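Local coordinates for protein SxtG (PDB 6U1R) that probably transfers an amidino group, as in glycine amidinotransferases, and belongs to the saxitoxin biosynthetic pathway, at residues A[96-99]-A[100-103]. Sequence-based numbering, arbitrary orientation.
Sequences FIHI and LEAE
Four successive i to i+4 backbone hydrogen bonds, from the amides of L100, E101, A102 and E103 to the carbonyls of F96, I97, H98 and I99, form the last turns of helix 83-102. At the helix end the bond from E103 N to I99 O, 2.9 Å long, bends to 149°, where E103 leaves helical geometry. On the exposed side a water donates to E101 OE1 at 2.5 Å and lies in the plane of the H98 ring at its edge, where its link to ND1, at 3.3 Å, is weak. The H98 ring and the E101 carboxylate are turned 55° against each other. E101 runs extended alongside I97, and the I97 CG2 methyl lies against its carboxylate, 3.7 Å from CD. On the buried side L100 CD1 sits over one face of the F96 ring in a CH-pi contact, 4.1 Å from the ring centroid and displaced toward the rim. F96 CG lies anti to its backbone nitrogen (chi1 173°), which carries the ring across to the L100 side chain. The F96 side chain, which F366 and F356 also meet, lies about 9 Å from that of C368, the predicted site of the amidino-cysteine intermediate. E103 OE1 forms a salt bridge with R330, tying the helix end to strand 330-334. The buried side of the helix packs on four strands, with I97 and L100 against strands 37-42 and 106-109, F96, I99 and L100 against I332 of strand 330-334, and F96 and I99 also against strand 350-354.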
ATOM      1  N   PHE A  96      20.878 -18.713  16.414  1.00 19.21           N
ATOM      2  CA  PHE A  96      20.717 -18.574  14.966  1.00 18.88           C
ATOM      3  C   PHE A  96      21.418 -17.314  14.458  1.00 17.03           C
ATOM      4  O   PHE A  96      22.165 -17.351  13.475  1.00 17.44           O
ATOM      5  CB  PHE A  96      19.211 -18.572  14.647  1.00 18.19           C
ATOM      6  CG  PHE A  96      18.862 -18.271  13.214  1.00 16.64           C
ATOM      7  CD1 PHE A  96      19.510 -18.895  12.176  1.00 15.79           C
ATOM      8  CD2 PHE A  96      17.815 -17.407  12.921  1.00 16.10           C
ATOM      9  CE1 PHE A  96      19.162 -18.638  10.859  1.00 15.74           C
ATOM     10  CE2 PHE A  96      17.450 -17.141  11.597  1.00 15.29           C
ATOM     11  CZ  PHE A  96      18.127 -17.768  10.557  1.00 14.21           C
ATOM     12  N   ILE A  97      21.220 -16.187  15.144  1.00 17.07           N
ATOM     13  CA  ILE A  97      21.887 -14.954  14.754  1.00 17.49           C
ATOM     14  C   ILE A  97      23.407 -15.091  14.888  1.00 18.84           C
ATOM     15  O   ILE A  97      24.162 -14.639  14.012  1.00 18.22           O
ATOM     16  CB  ILE A  97      21.336 -13.782  15.588  1.00 17.93           C
ATOM     17  CG1 ILE A  97      19.896 -13.471  15.150  1.00 18.90           C
ATOM     18  CG2 ILE A  97      22.229 -12.557  15.459  1.00 19.50           C
ATOM     19  CD1 ILE A  97      19.108 -12.599  16.122  1.00 19.76           C
ATOM     20  N   HIS A  98      23.878 -15.741  15.963  1.00 19.58           N
ATOM     21  CA  HIS A  98      25.318 -15.950  16.128  1.00 20.75           C
ATOM     22  C   HIS A  98      25.899 -16.729  14.942  1.00 19.77           C
ATOM     23  O   HIS A  98      26.980 -16.401  14.440  1.00 20.48           O
ATOM     24  CB  HIS A  98      25.616 -16.690  17.435  1.00 21.66           C
ATOM     25  CG  HIS A  98      25.715 -15.814  18.656  1.00 25.74           C
ATOM     26  ND1 HIS A  98      26.277 -14.556  18.646  1.00 28.76           N
ATOM     27  CD2 HIS A  98      25.348 -16.047  19.940  1.00 26.87           C
ATOM     28  CE1 HIS A  98      26.234 -14.041  19.864  1.00 27.00           C
ATOM     29  NE2 HIS A  98      25.674 -14.926  20.668  1.00 29.18           N
ATOM     30  N   ILE A  99      25.194 -17.763  14.481  1.00 19.84           N
ATOM     31  CA  ILE A  99      25.631 -18.504  13.294  1.00 19.35           C
ATOM     32  C   ILE A  99      25.700 -17.589  12.076  1.00 19.47           C
ATOM     33  O   ILE A  99      26.693 -17.585  11.333  1.00 19.51           O
ATOM     34  CB  ILE A  99      24.703 -19.706  13.041  1.00 19.24           C
ATOM     35  CG1 ILE A  99      24.839 -20.715  14.197  1.00 21.70           C
ATOM     36  CG2 ILE A  99      25.035 -20.350  11.694  1.00 19.38           C
ATOM     37  CD1 ILE A  99      23.914 -21.935  14.114  1.00 22.98           C
ATOM     38  N   LEU A 100      24.629 -16.838  11.817  1.00 16.75           N
ATOM     39  CA  LEU A 100      24.620 -15.932  10.671  1.00 17.20           C
ATOM     40  C   LEU A 100      25.809 -14.978  10.698  1.00 18.98           C
ATOM     41  O   LEU A 100      26.473 -14.757   9.675  1.00 17.13           O
ATOM     42  CB  LEU A 100      23.314 -15.136  10.638  1.00 17.10           C
ATOM     43  CG  LEU A 100      22.036 -15.913  10.293  1.00 16.73           C
ATOM     44  CD1 LEU A 100      20.815 -15.005  10.494  1.00 19.01           C
ATOM     45  CD2 LEU A 100      22.069 -16.429   8.875  1.00 19.02           C
ATOM     46  N   GLU A 101      26.074 -14.380  11.858  1.00 16.93           N
ATOM     47  CA  GLU A 101      27.175 -13.431  11.971  1.00 18.02           C
ATOM     48  C   GLU A 101      28.527 -14.118  11.798  1.00 18.37           C
ATOM     49  O   GLU A 101      29.432 -13.564  11.156  1.00 18.68           O
ATOM     50  CB  GLU A 101      27.081 -12.707  13.313  1.00 19.54           C
ATOM     51  CG  GLU A 101      25.820 -11.817  13.406  1.00 18.70           C
ATOM     52  CD  GLU A 101      25.579 -11.210  14.793  1.00 21.88           C
ATOM     53  OE1 GLU A 101      25.983 -11.809  15.818  1.00 21.40           O
ATOM     54  OE2 GLU A 101      24.942 -10.137  14.850  1.00 20.99           O
ATOM     55  N   ALA A 102      28.697 -15.300  12.381  1.00 18.19           N
ATOM     56  CA  ALA A 102      29.953 -16.024  12.206  1.00 20.77           C
ATOM     57  C   ALA A 102      30.180 -16.382  10.750  1.00 22.70           C
ATOM     58  O   ALA A 102      31.329 -16.441  10.287  1.00 21.72           O
ATOM     59  CB  ALA A 102      29.950 -17.275  13.071  1.00 21.14           C
ATOM     60  N   GLU A 103      29.102 -16.621  10.010  1.00 20.65           N
ATOM     61  CA  GLU A 103      29.202 -16.908   8.587  1.00 21.33           C
ATOM     62  C   GLU A 103      29.304 -15.642   7.722  1.00 20.45           C
ATOM     63  O   GLU A 103      29.216 -15.750   6.493  1.00 22.92           O
ATOM     64  CB  GLU A 103      28.005 -17.764   8.159  1.00 19.62           C
ATOM     65  CG  GLU A 103      27.964 -19.133   8.814  1.00 21.42           C
ATOM     66  CD  GLU A 103      29.134 -20.016   8.412  1.00 26.23           C
ATOM     67  OE1 GLU A 103      29.634 -19.868   7.275  1.00 25.40           O
ATOM     68  OE2 GLU A 103      29.557 -20.849   9.245  1.00 27.47           O
TER
HETATM   69  O   HOH W   1      28.185 -12.625  16.719  1.00 31.19           O